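Local atomic coordinates of CAMK/CAMK2 protein kinase (Salpingoeca rosetta, PDB entry 5IG1), a protein that probably phosphorylates serine and threonine residues of proteins with ATP, as a calcium/calmodulin-dependent kinase of the CaMKII type, here represented by its kinase domain. Residues 63-67 with 91-95; 124-129 with 156-160; 209-215 with 236-242; 244-248 with 281-287. All coordinates share one frame; numbering follows the deposited sequence.

Contact 1. Residues 63-67 with 91-95; sequences IKREI and FYLVF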
loop_
_atom_site.group_PDB
_atom_site.type_symbol
_atom_site.label_atom_id
_atom_site.label_comp_id
_atom_site.label_asym_id
_atom_site.label_seq_id
_atom_site.Cartn_x
_atom_site.Cartn_y
_atom_site.Cartn_z
ATOM N N ILE A 63 5.682 -16.568 -0.119
ATOM C CA ILE A 63 5.092 -16.374 -1.440
ATOM C C ILE A 63 3.760 -17.104 -1.542
ATOM O O ILE A 63 2.761 -16.532 -1.992
ATOM C CB ILE A 63 6.070 -16.826 -2.539
ATOM C CG1 ILE A 63 7.240 -15.846 -2.638
ATOM C CG2 ILE A 63 5.352 -16.951 -3.867
ATOM C CD1 ILE A 63 8.401 -16.373 -3.418
ATOM N N LYS A 64 3.723 -18.376 -1.126
ATOM C CA LYS A 64 2.476 -19.135 -1.185
ATOM C C LYS A 64 1.390 -18.472 -0.346
ATOM O O LYS A 64 0.212 -18.467 -0.729
ATOM C CB LYS A 64 2.709 -20.574 -0.725
ATOM C CG LYS A 64 3.764 -21.319 -1.539
ATOM C CD LYS A 64 3.454 -22.804 -1.640
ATOM C CE LYS A 64 3.459 -23.473 -0.279
ATOM N NZ LYS A 64 4.820 -23.471 0.317
ATOM N N ARG A 65 1.770 -17.905 0.800
ATOM C CA ARG A 65 0.833 -17.114 1.588
ATOM C C ARG A 65 0.303 -15.944 0.770
ATOM O O ARG A 65 -0.909 -15.694 0.723
ATOM C CB ARG A 65 1.520 -16.613 2.861
ATOM C CG ARG A 65 0.631 -16.569 4.077
ATOM C CD ARG A 65 1.196 -15.687 5.182
ATOM N NE ARG A 65 2.655 -15.645 5.195
ATOM C CZ ARG A 65 3.431 -16.593 5.707
ATOM N NH1 ARG A 65 2.890 -17.675 6.239
ATOM N NH2 ARG A 65 4.752 -16.466 5.679
ATOM N N GLU A 66 1.207 -15.218 0.107
ATOM C CA GLU A 66 0.781 -14.109 -0.737
ATOM C C GLU A 66 -0.193 -14.575 -1.807
ATOM O O GLU A 66 -1.131 -13.851 -2.152
ATOM C CB GLU A 66 1.996 -13.443 -1.372
ATOM C CG GLU A 66 1.675 -12.244 -2.233
ATOM C CD GLU A 66 2.903 -11.712 -2.938
ATOM O OE1 GLU A 66 4.026 -12.109 -2.549
ATOM O OE2 GLU A 66 2.748 -10.906 -3.881
ATOM N N ILE A 67 -0.004 -15.787 -2.325
ATOM C CA ILE A 67 -0.870 -16.291 -3.385
ATOM C C ILE A 67 -2.254 -16.606 -2.837
ATOM O O ILE A 67 -3.275 -16.268 -3.452
ATOM C CB ILE A 67 -0.235 -17.524 -4.048
ATOM C CG1 ILE A 67 1.063 -17.130 -4.750
ATOM C CG2 ILE A 67 -1.216 -18.177 -4.999
ATOM C CD1 ILE A 67 1.879 -18.305 -5.215
ATOM N N PHE A 91 8.219 -18.890 -9.644
ATOM C CA PHE A 91 6.844 -18.487 -9.408
ATOM C C PHE A 91 6.471 -17.444 -10.449
ATOM O O PHE A 91 7.277 -16.564 -10.771
ATOM C CB PHE A 91 6.671 -17.878 -8.017
ATOM C CG PHE A 91 6.381 -18.872 -6.939
ATOM C CD1 PHE A 91 5.188 -19.571 -6.927
ATOM C CD2 PHE A 91 7.287 -19.076 -5.909
ATOM C CE1 PHE A 91 4.913 -20.475 -5.925
ATOM C CE2 PHE A 91 7.015 -19.979 -4.901
ATOM C CZ PHE A 91 5.829 -20.679 -4.910
ATOM N N TYR A 92 5.249 -17.539 -10.968
ATOM C CA TYR A 92 4.690 -16.511 -11.842
ATOM C C TYR A 92 3.356 -16.082 -11.257
ATOM O O TYR A 92 2.402 -16.866 -11.242
ATOM C CB TYR A 92 4.524 -17.017 -13.270
ATOM C CG TYR A 92 5.807 -17.504 -13.886
ATOM C CD1 TYR A 92 6.678 -16.620 -14.521
ATOM C CD2 TYR A 92 6.156 -18.848 -13.828
ATOM C CE1 TYR A 92 7.860 -17.069 -15.085
ATOM C CE2 TYR A 92 7.327 -19.305 -14.395
ATOM C CZ TYR A 92 8.176 -18.415 -15.020
ATOM O OH TYR A 92 9.344 -18.881 -15.571
ATOM N N LEU A 93 3.292 -14.850 -10.765
ATOM C CA LEU A 93 2.074 -14.308 -10.174
ATOM C C LEU A 93 1.489 -13.306 -11.165
ATOM O O LEU A 93 1.908 -12.148 -11.212
ATOM C CB LEU A 93 2.362 -13.667 -8.819
ATOM C CG LEU A 93 3.113 -14.509 -7.783
ATOM C CD1 LEU A 93 2.943 -13.920 -6.396
ATOM C CD2 LEU A 93 2.649 -15.942 -7.800
ATOM N N VAL A 94 0.520 -13.753 -11.953
ATOM C CA VAL A 94 -0.103 -12.893 -12.952
ATOM C C VAL A 94 -1.095 -11.970 -12.257
ATOM O O VAL A 94 -1.956 -12.430 -11.501
ATOM C CB VAL A 94 -0.786 -13.732 -14.041
ATOM C CG1 VAL A 94 -1.493 -12.832 -15.035
ATOM C CG2 VAL A 94 0.241 -14.610 -14.750
ATOM N N PHE A 95 -0.968 -10.668 -12.502
ATOM C CA PHE A 95 -1.833 -9.649 -11.929
ATOM C C PHE A 95 -2.469 -8.825 -13.040
ATOM O O PHE A 95 -1.963 -8.768 -14.168
ATOM C CB PHE A 95 -1.068 -8.697 -11.000
ATOM C CG PHE A 95 -0.553 -9.335 -9.745
ATOM C CD1 PHE A 95 -1.386 -9.528 -8.659
ATOM C CD2 PHE A 95 0.774 -9.711 -9.638
ATOM C CE1 PHE A 95 -0.910 -10.107 -7.496
ATOM C CE2 PHE A 95 1.258 -10.281 -8.478
ATOM C CZ PHE A 95 0.415 -10.480 -7.405
#
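Ile63 lays its CG2 methyl over the middle of the Phe91 ring, a CH-pi contact with the carbon 3.6 Å from the ring centroid and 13° off the normal. With CG1 of Ile63 beside the backbone N (chi1 -71°), CG2 is left anti to that N and faces the ring. CD1 of the same side chain comes down beside it, 3.8 Å from Phe91 CD2. Two further side chains of helix segment 63-67 meet this ring obliquely: Lys64 with its aliphatic CG, and Ile67 with CD1, which lies 3.8 Å from Phe91 CE1.

Purely aliphatic packing continues along the strand. One turn on from Ile63, Ile67 crosses Leu93 at about a right angle, its CD1 3.6 Å from Leu93 CD2, so that a single methyl sits between the leucine and the phenylalanine.

The polar residues contribute mostly van der Waals contact. Glu66, its chain extended, carries OE2 to 3.9 Å from Leu93 CD1 and, more loosely, to the edge of the Phe95 ring. That oxygen is satisfied by a salt bridge to Lys48; the ammonium of Lys64 bonds to Asn61.

Segment 63-67 runs at 26° to segment 91-95, in roughly the same direction. In the kinase N-lobe this is the C-helix against the antiparallel sheet, with strand 44-51, which carries Lys48, and strand 81-86 flanking strand 90-96; Glu66 and Lys48 are consistent with the lysine-glutamate pair familiar from protein kinases.

Contact 2. Residues 124-129 with 156-160; sequences QILSAL and APVKI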
loop_
_atom_site.group_PDB
_atom_site.type_symbol
_atom_site.label_atom_id
_atom_site.label_comp_id
_atom_site.label_asym_id
_atom_site.label_seq_id
_atom_site.Cartn_x
_atom_site.Cartn_y
_atom_site.Cartn_z
ATOM N N GLN A 124 -10.481 5.312 -1.446
ATOM C CA GLN A 124 -10.220 4.068 -2.162
ATOM C C GLN A 124 -9.336 3.127 -1.346
ATOM O O GLN A 124 -9.635 1.926 -1.232
ATOM C CB GLN A 124 -9.591 4.384 -3.511
ATOM C CG GLN A 124 -10.438 5.329 -4.336
ATOM C CD GLN A 124 -9.721 5.829 -5.573
ATOM O OE1 GLN A 124 -9.355 5.047 -6.445
ATOM N NE2 GLN A 124 -9.505 7.140 -5.648
ATOM N N ILE A 125 -8.251 3.651 -0.771
ATOM C CA ILE A 125 -7.386 2.834 0.078
ATOM C C ILE A 125 -8.193 2.217 1.212
ATOM O O ILE A 125 -8.111 1.012 1.481
ATOM C CB ILE A 125 -6.216 3.677 0.616
ATOM C CG1 ILE A 125 -5.390 4.245 -0.536
ATOM C CG2 ILE A 125 -5.344 2.855 1.568
ATOM C CD1 ILE A 125 -4.368 5.255 -0.094
ATOM N N LEU A 126 -9.007 3.034 1.878
ATOM C CA LEU A 126 -9.783 2.555 3.015
ATOM C C LEU A 126 -10.796 1.502 2.594
ATOM O O LEU A 126 -11.019 0.539 3.323
ATOM C CB LEU A 126 -10.484 3.723 3.712
ATOM C CG LEU A 126 -9.609 4.553 4.654
ATOM C CD1 LEU A 126 -10.409 5.704 5.232
ATOM C CD2 LEU A 126 -9.045 3.687 5.772
ATOM N N SER A 127 -11.437 1.666 1.437
ATOM C CA SER A 127 -12.425 0.675 1.023
ATOM C C SER A 127 -11.756 -0.659 0.717
ATOM O O SER A 127 -12.241 -1.721 1.141
ATOM C CB SER A 127 -13.214 1.182 -0.185
ATOM O OG SER A 127 -12.372 1.406 -1.298
ATOM N N ALA A 128 -10.630 -0.621 -0.002
ATOM C CA ALA A 128 -9.848 -1.834 -0.211
ATOM C C ALA A 128 -9.481 -2.482 1.120
ATOM O O ALA A 128 -9.631 -3.701 1.292
ATOM C CB ALA A 128 -8.591 -1.507 -1.017
ATOM N N LEU A 129 -9.021 -1.674 2.080
ATOM C CA LEU A 129 -8.689 -2.199 3.399
ATOM C C LEU A 129 -9.902 -2.790 4.096
ATOM O O LEU A 129 -9.768 -3.758 4.848
ATOM C CB LEU A 129 -8.081 -1.103 4.268
ATOM C CG LEU A 129 -6.597 -0.854 4.058
ATOM C CD1 LEU A 129 -6.072 -0.145 5.274
ATOM C CD2 LEU A 129 -5.879 -2.184 3.842
ATOM N N ALA A 156 -8.186 7.950 -12.493
ATOM C CA ALA A 156 -7.930 6.523 -12.427
ATOM C C ALA A 156 -8.030 6.048 -10.979
ATOM O O ALA A 156 -7.722 6.798 -10.048
ATOM C CB ALA A 156 -6.549 6.191 -12.983
ATOM N N PRO A 157 -8.466 4.811 -10.760
ATOM C CA PRO A 157 -8.642 4.335 -9.387
ATOM C C PRO A 157 -7.316 4.002 -8.722
ATOM O O PRO A 157 -6.380 3.503 -9.352
ATOM C CB PRO A 157 -9.508 3.082 -9.561
ATOM C CG PRO A 157 -9.156 2.592 -10.919
ATOM C CD PRO A 157 -8.917 3.818 -11.750
ATOM N N VAL A 158 -7.246 4.292 -7.428
ATOM C CA VAL A 158 -6.128 3.850 -6.608
ATOM C C VAL A 158 -6.334 2.385 -6.258
ATOM O O VAL A 158 -7.433 1.974 -5.865
ATOM C CB VAL A 158 -6.004 4.711 -5.343
ATOM C CG1 VAL A 158 -4.898 4.180 -4.447
ATOM C CG2 VAL A 158 -5.748 6.161 -5.717
ATOM N N LYS A 159 -5.279 1.591 -6.409
ATOM C CA LYS A 159 -5.304 0.170 -6.100
ATOM C C LYS A 159 -4.128 -0.155 -5.197
ATOM O O LYS A 159 -2.996 0.237 -5.496
ATOM C CB LYS A 159 -5.234 -0.669 -7.375
ATOM C CG LYS A 159 -6.482 -0.598 -8.241
ATOM C CD LYS A 159 -6.242 -1.290 -9.566
ATOM C CE LYS A 159 -7.484 -1.271 -10.430
ATOM N NZ LYS A 159 -8.397 -2.398 -10.102
ATOM N N ILE A 160 -4.389 -0.859 -4.089
ATOM C CA ILE A 160 -3.312 -1.301 -3.214
ATOM C C ILE A 160 -2.803 -2.642 -3.721
ATOM O O ILE A 160 -3.495 -3.357 -4.451
ATOM C CB ILE A 160 -3.751 -1.384 -1.740
ATOM C CG1 ILE A 160 -4.723 -2.536 -1.526
ATOM C CG2 ILE A 160 -4.402 -0.074 -1.312
ATOM C CD1 ILE A 160 -5.177 -2.663 -0.079
#
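Gln124 reaches Val158 with CG anti to its carbonyl carbon (chi1 -56°) and the chain extended beyond, which carries the amide across to the second segment. Ile160 answers from the other end: its CG1 lies between the backbone N and the carbonyl carbon (chi1 70°), and the outstretched ethyl group directs CD1 at the helix.

The amide oxygen of Gln124 accepts the backbone N-H of Val158, with an N-H...O angle of 155°; the modelled length from Val158 N to Gln124 OE1, 2.4 Å, is doubtful at this resolution. The same OE1 passes close to Pro157, whose CB is 3.7 Å away, while the Gln124 NE2 group makes a weak hydrogen bond back to Ala120 O.

Apolar contacts follow along the helix. Ile125 turns CG1 to Val158 CG1 at 3.9 Å, and its other branch, CG2, lies 4.2 Å from Ile160 CG2. Ile160 CD1 lies against the methyl of Ala128, 3.7 Å from its CB, and meets Leu129 CD2 at 4.0 Å, the leucine and isoleucine side chains crossing at about a right angle. Helix 115-134 thus packs against strand 158-160 of the C-lobe, the strand just ahead of the Asp-Phe-Gly motif. Ile125 and Leu129 also reach Cys204 of helix 198-213.

Chemically, this is a hydrocarbon interface with one polar end. Gln124, partly exposed, supplies an acceptor for the N-H of Val158 at the start of the strand, and the use of OE1 as acceptor and NE2 as donor is consistent with the modelled orientation of the amide, though the NE2 bond is weak.

Contact 3. Residues 209-215 with 236-242; sequences YILLVGY and DFPSPEW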
loop_
_atom_site.group_PDB
_atom_site.type_symbol
_atom_site.label_atom_id
_atom_site.label_comp_id
_atom_site.label_asym_id
_atom_site.label_seq_id
_atom_site.Cartn_x
_atom_site.Cartn_y
_atom_site.Cartn_z
ATOM N N TYR A 209 -1.405 11.829 6.381
ATOM C CA TYR A 209 -0.493 12.911 6.734
ATOM C C TYR A 209 0.338 13.349 5.536
ATOM O O TYR A 209 0.312 14.521 5.141
ATOM C CB TYR A 209 0.407 12.446 7.881
ATOM C CG TYR A 209 1.178 13.519 8.605
ATOM C CD1 TYR A 209 2.364 14.013 8.091
ATOM C CD2 TYR A 209 0.746 14.002 9.829
ATOM C CE1 TYR A 209 3.092 14.981 8.766
ATOM C CE2 TYR A 209 1.466 14.966 10.511
ATOM C CZ TYR A 209 2.635 15.455 9.970
ATOM O OH TYR A 209 3.350 16.419 10.637
ATOM N N ILE A 210 1.056 12.403 4.923
ATOM C CA ILE A 210 1.881 12.751 3.769
ATOM C C ILE A 210 1.016 13.376 2.682
ATOM O O ILE A 210 1.302 14.474 2.188
ATOM C CB ILE A 210 2.638 11.515 3.257
ATOM C CG1 ILE A 210 3.393 10.862 4.413
ATOM C CG2 ILE A 210 3.614 11.918 2.175
ATOM C CD1 ILE A 210 3.951 9.494 4.084
ATOM N N LEU A 211 -0.095 12.709 2.351
ATOM C CA LEU A 211 -1.017 13.189 1.331
ATOM C C LEU A 211 -1.409 14.641 1.543
ATOM O O LEU A 211 -1.735 15.329 0.572
ATOM C CB LEU A 211 -2.278 12.313 1.310
ATOM C CG LEU A 211 -2.182 10.926 0.666
ATOM C CD1 LEU A 211 -3.527 10.202 0.688
ATOM C CD2 LEU A 211 -1.691 11.064 -0.758
ATOM N N LEU A 212 -1.372 15.132 2.781
ATOM C CA LEU A 212 -1.774 16.506 3.033
ATOM C C LEU A 212 -0.614 17.489 2.958
ATOM O O LEU A 212 -0.809 18.610 2.469
ATOM C CB LEU A 212 -2.448 16.608 4.402
ATOM C CG LEU A 212 -3.702 15.741 4.522
ATOM C CD1 LEU A 212 -4.440 15.993 5.818
ATOM C CD2 LEU A 212 -4.609 15.980 3.324
ATOM N N VAL A 213 0.585 17.107 3.401
ATOM C CA VAL A 213 1.679 18.070 3.522
ATOM C C VAL A 213 2.944 17.654 2.799
ATOM O O VAL A 213 3.834 18.507 2.614
ATOM C CB VAL A 213 2.007 18.386 5.006
ATOM C CG1 VAL A 213 0.871 19.183 5.671
ATOM C CG2 VAL A 213 2.315 17.103 5.786
ATOM N N GLY A 214 3.131 16.393 2.407
ATOM C CA GLY A 214 4.282 16.033 1.619
ATOM C C GLY A 214 5.471 15.519 2.391
ATOM O O GLY A 214 6.501 15.240 1.773
ATOM N N TYR A 215 5.369 15.381 3.710
ATOM C CA TYR A 215 6.447 14.849 4.530
ATOM C C TYR A 215 5.835 13.952 5.595
ATOM O O TYR A 215 4.668 14.137 5.957
ATOM C CB TYR A 215 7.276 15.962 5.188
ATOM C CG TYR A 215 6.481 16.917 6.043
ATOM C CD1 TYR A 215 6.265 16.657 7.388
ATOM C CD2 TYR A 215 5.979 18.096 5.517
ATOM C CE1 TYR A 215 5.554 17.533 8.180
ATOM C CE2 TYR A 215 5.263 18.980 6.307
ATOM C CZ TYR A 215 5.056 18.691 7.635
ATOM O OH TYR A 215 4.348 19.567 8.417
ATOM N N ASP A 236 3.500 16.129 15.053
ATOM C CA ASP A 236 2.807 17.396 15.240
ATOM C C ASP A 236 2.304 17.909 13.901
ATOM O O ASP A 236 2.602 17.352 12.844
ATOM C CB ASP A 236 3.714 18.435 15.910
ATOM C CG ASP A 236 5.094 18.488 15.287
ATOM O OD1 ASP A 236 5.466 17.517 14.593
ATOM O OD2 ASP A 236 5.810 19.491 15.502
ATOM N N PHE A 237 1.529 18.982 13.965
ATOM C CA PHE A 237 1.053 19.674 12.779
ATOM C C PHE A 237 1.751 21.025 12.685
ATOM O O PHE A 237 1.190 22.036 13.121
ATOM C CB PHE A 237 -0.465 19.842 12.836
ATOM C CG PHE A 237 -1.215 18.541 12.892
ATOM C CD1 PHE A 237 -0.823 17.473 12.108
ATOM C CD2 PHE A 237 -2.306 18.385 13.729
ATOM C CE1 PHE A 237 -1.508 16.276 12.151
ATOM C CE2 PHE A 237 -2.992 17.191 13.780
ATOM C CZ PHE A 237 -2.591 16.135 12.995
ATOM N N PRO A 238 2.965 21.087 12.135
ATOM C CA PRO A 238 3.707 22.355 12.142
ATOM C C PRO A 238 3.057 23.410 11.261
ATOM O O PRO A 238 2.507 23.110 10.198
ATOM C CB PRO A 238 5.089 21.964 11.601
ATOM C CG PRO A 238 5.174 20.477 11.777
ATOM C CD PRO A 238 3.772 19.985 11.588
ATOM N N SER A 239 3.120 24.654 11.728
ATOM C CA SER A 239 2.785 25.814 10.909
ATOM C C SER A 239 3.928 26.067 9.926
ATOM O O SER A 239 5.073 25.730 10.216
ATOM C CB SER A 239 2.538 27.045 11.783
ATOM O OG SER A 239 1.447 26.840 12.662
ATOM N N PRO A 240 3.631 26.661 8.759
ATOM C CA PRO A 240 2.328 27.121 8.276
ATOM C C PRO A 240 1.569 26.090 7.443
ATOM O O PRO A 240 0.417 26.345 7.094
ATOM C CB PRO A 240 2.705 28.310 7.402
ATOM C CG PRO A 240 3.979 27.867 6.773
ATOM C CD PRO A 240 4.705 27.048 7.826
ATOM N N GLU A 241 2.212 24.963 7.118
ATOM C CA GLU A 241 1.603 24.003 6.202
ATOM C C GLU A 241 0.237 23.554 6.699
ATOM O O GLU A 241 -0.730 23.498 5.929
ATOM C CB GLU A 241 2.523 22.793 6.013
ATOM C CG GLU A 241 3.992 23.144 5.801
ATOM C CD GLU A 241 4.836 22.874 7.032
ATOM O OE1 GLU A 241 4.399 22.070 7.883
ATOM O OE2 GLU A 241 5.931 23.465 7.151
ATOM N N TRP A 242 0.134 23.243 7.987
ATOM C CA TRP A 242 -1.082 22.680 8.552
ATOM C C TRP A 242 -2.126 23.723 8.912
ATOM O O TRP A 242 -3.264 23.352 9.220
ATOM C CB TRP A 242 -0.743 21.858 9.790
ATOM C CG TRP A 242 -0.111 20.571 9.448
ATOM C CD1 TRP A 242 1.222 20.291 9.421
ATOM C CD2 TRP A 242 -0.784 19.376 9.057
ATOM N NE1 TRP A 242 1.421 18.983 9.050
ATOM C CE2 TRP A 242 0.203 18.399 8.825
ATOM C CE3 TRP A 242 -2.127 19.031 8.900
ATOM C CZ2 TRP A 242 -0.111 17.106 8.431
ATOM C CZ3 TRP A 242 -2.437 17.749 8.514
ATOM C CH2 TRP A 242 -1.435 16.801 8.283
HETATM O O HOH W 1 6.323 15.850 12.303
#
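Tyr209 gives its phenolic proton to Asp236 O, at 2.5 Å from OH and almost straight along the C=O axis (174°). The tyrosine ring takes Trp242 CZ2 over its centre, the two planes inclined at 51°. Tyr215 closes a second bond: its OH donates to Glu241 OE1 at 2.6 Å, met from above the carboxylate plane. That same hydroxyl receives Trp242 NE1, 3.1 Å away, in a weak bond bent to 126°, and so acts as donor and acceptor together. Water 1 may link Asp236 OD1 and, at long range, Tyr209 OH. Within the helix end, Tyr209 O accepts from both Leu212 N and Val213 N.

Around these polar atoms, Val213 CG1 lies over the five-membered ring of Trp242, 3.5 Å from the centroid of that ring. Phe237 CD1 lies on the opposite face of the indole. A leucine in place of Tyr209, lacking hydroxyl and ring, would probably leave Asp236 O without this donor and Trp242 CZ2 without the aromatic face that covers it.

Tyr209, Phe237 and Trp242 make an aromatic cluster, joining the C-terminal end of helix 198-213, the kinase F-helix, to the loop between helices 223-231 and 247-256 of the C-lobe.

Contact 4. Residues 244-248 with 281-287; sequences SVTTA and VPGSVHR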
loop_
_atom_site.group_PDB
_atom_site.type_symbol
_atom_site.label_atom_id
_atom_site.label_comp_id
_atom_site.label_asym_id
_atom_site.label_seq_id
_atom_site.Cartn_x
_atom_site.Cartn_y
_atom_site.Cartn_z
ATOM N N SER A 244 -3.566 25.705 6.912
ATOM C CA SER A 244 -4.557 25.684 5.847
ATOM C C SER A 244 -5.169 24.304 5.649
ATOM O O SER A 244 -5.749 24.039 4.591
ATOM C CB SER A 244 -3.940 26.185 4.538
ATOM O OG SER A 244 -2.774 25.453 4.212
ATOM N N VAL A 245 -5.046 23.417 6.635
ATOM C CA VAL A 245 -5.670 22.099 6.587
ATOM C C VAL A 245 -6.930 22.129 7.439
ATOM O O VAL A 245 -6.966 22.784 8.488
ATOM C CB VAL A 245 -4.705 20.992 7.058
ATOM C CG1 VAL A 245 -5.437 19.661 7.211
ATOM C CG2 VAL A 245 -3.576 20.828 6.070
ATOM N N THR A 246 -7.975 21.445 6.972
ATOM C CA THR A 246 -9.196 21.327 7.755
ATOM C C THR A 246 -8.906 20.633 9.081
ATOM O O THR A 246 -8.096 19.704 9.150
ATOM C CB THR A 246 -10.251 20.536 6.984
ATOM O OG1 THR A 246 -9.756 19.217 6.719
ATOM C CG2 THR A 246 -10.580 21.221 5.678
ATOM N N THR A 247 -9.565 21.097 10.144
ATOM C CA THR A 247 -9.465 20.380 11.406
ATOM C C THR A 247 -10.065 18.987 11.299
ATOM O O THR A 247 -9.720 18.117 12.101
ATOM C CB THR A 247 -10.150 21.151 12.536
ATOM O OG1 THR A 247 -11.539 21.313 12.232
ATOM C CG2 THR A 247 -9.500 22.518 12.725
ATOM N N ALA A 248 -10.948 18.754 10.325
ATOM C CA ALA A 248 -11.483 17.410 10.127
ATOM C C ALA A 248 -10.378 16.439 9.745
ATOM O O ALA A 248 -10.283 15.339 10.297
ATOM C CB ALA A 248 -12.573 17.426 9.057
ATOM N N VAL A 281 -16.470 18.140 3.050
ATOM C CA VAL A 281 -15.761 18.396 4.298
ATOM C C VAL A 281 -14.283 18.666 4.011
ATOM O O VAL A 281 -13.744 19.652 4.535
ATOM C CB VAL A 281 -15.958 17.237 5.290
ATOM C CG1 VAL A 281 -14.965 17.329 6.433
ATOM C CG2 VAL A 281 -17.374 17.258 5.815
ATOM N N PRO A 282 -13.586 17.866 3.192
ATOM C CA PRO A 282 -12.168 18.158 2.940
ATOM C C PRO A 282 -11.972 19.517 2.286
ATOM O O PRO A 282 -12.842 20.027 1.577
ATOM C CB PRO A 282 -11.721 17.023 2.009
ATOM C CG PRO A 282 -12.964 16.464 1.451
ATOM C CD PRO A 282 -13.992 16.614 2.527
ATOM N N GLY A 283 -10.808 20.106 2.554
ATOM C CA GLY A 283 -10.495 21.405 1.998
ATOM C C GLY A 283 -10.432 21.384 0.484
ATOM O O GLY A 283 -10.250 20.344 -0.156
ATOM N N SER A 284 -10.593 22.574 -0.095
ATOM C CA SER A 284 -10.623 22.736 -1.542
ATOM C C SER A 284 -9.411 23.453 -2.104
ATOM O O SER A 284 -9.108 23.273 -3.287
ATOM C CB SER A 284 -11.870 23.516 -1.963
ATOM O OG SER A 284 -11.792 24.843 -1.480
ATOM N N VAL A 285 -8.716 24.253 -1.294
ATOM C CA VAL A 285 -7.610 25.052 -1.802
ATOM C C VAL A 285 -6.499 24.134 -2.297
ATOM O O VAL A 285 -6.270 23.046 -1.751
ATOM C CB VAL A 285 -7.109 26.026 -0.719
ATOM C CG1 VAL A 285 -6.411 25.281 0.411
ATOM C CG2 VAL A 285 -6.192 27.082 -1.326
ATOM N N HIS A 286 -5.825 24.560 -3.360
ATOM C CA HIS A 286 -4.695 23.820 -3.905
ATOM C C HIS A 286 -3.491 23.929 -2.975
ATOM O O HIS A 286 -3.132 25.028 -2.537
ATOM C CB HIS A 286 -4.351 24.366 -5.289
ATOM C CG HIS A 286 -3.024 23.915 -5.809
ATOM N ND1 HIS A 286 -2.846 22.699 -6.433
ATOM C CD2 HIS A 286 -1.812 24.518 -5.807
ATOM C CE1 HIS A 286 -1.582 22.575 -6.795
ATOM N NE2 HIS A 286 -0.933 23.664 -6.427
ATOM N N ARG A 287 -2.859 22.792 -2.681
ATOM C CA ARG A 287 -1.701 22.748 -1.785
ATOM C C ARG A 287 -0.434 22.523 -2.612
ATOM O O ARG A 287 0.062 21.402 -2.743
ATOM C CB ARG A 287 -1.865 21.665 -0.723
ATOM C CG ARG A 287 -3.283 21.395 -0.309
ATOM C CD ARG A 287 -3.343 20.689 1.037
ATOM N NE ARG A 287 -3.323 21.643 2.139
ATOM C CZ ARG A 287 -2.256 21.900 2.883
ATOM N NH1 ARG A 287 -1.118 21.264 2.650
ATOM N NH2 ARG A 287 -2.327 22.792 3.858
HETATM O O HOH W 2 -6.537 22.071 2.606
#
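Arg287 lays one face of its guanidinium against Val245, whose CG2 stands 3.2 Å above the plane near the rim, while Ser244 O lies in plane at the edge. Val245 precedes an N-cap: Thr246 starts helix 247-256, its OG1 taking the N-H of Ala249. Arg287 in turn holds the N-cap position of helix 288-302, so the start of a C-lobe helix and that of the helix following the lobe meet here.

A bend at chi3 (86°) of Arg287 brings its planar end round toward residues 244-245. NH2 bonds to Glu241 O and NH1 to Thr290 OG1, while Ser244 OG sits 2.7 Å from Arg287 NH2. Water 2 bridges the two segments, donating to Ser244 O at 2.9 Å and accepting from Arg287 NE at 3.3 Å. A methionine in place of Arg287 would probably leave Glu241 O and the Thr290 hydroxyl without this donor group and cut the water link to Ser244.

Segment 281-287 runs roughly opposite to 244-248, end-to-end directions 150° apart, and leads into helix 288-302, which by its place in CaMKII kinases is probably the start of the regulatory segment. Midway, Thr246 turns CG2 toward the backbone of Gly283, 3.3 Å from its N. Glu115 OE1, on helix 115-134, is hydrogen-bonded to both Thr246 OG1 and Gly283 N, tying the two segments to a third part of the lobe. Trp275 of helix 274-277 touches the side chains of Thr246, Ala248 and Val281. At the far end, the methyl of Ala248 meets one branch of Val281, with Ala248 CB 3.6 Å from Val281 CG1.

Along the chain the contacts follow in series, each closing before the next opens. Contact 1 lies in the N-lobe, between helix 57-72 and its sheet; contacts 2 and 3 lie in the C-lobe, and contact 4 joins it to the chain leading into helix 288-302. The centres of contacts 1 and 2 are about 20 Å apart, those of 1 and 4 about 40 Å, on opposite sides of the chain's centre. Contacts 3 and 4, centres about 11 Å apart, touch where Leu212 packs on Val245. Helix 115-134 of contact 2 also touches both, and helix 198-213 joins contacts 2 and 3. These shared helices link the C-lobe core to the face from which the probable regulatory segment departs.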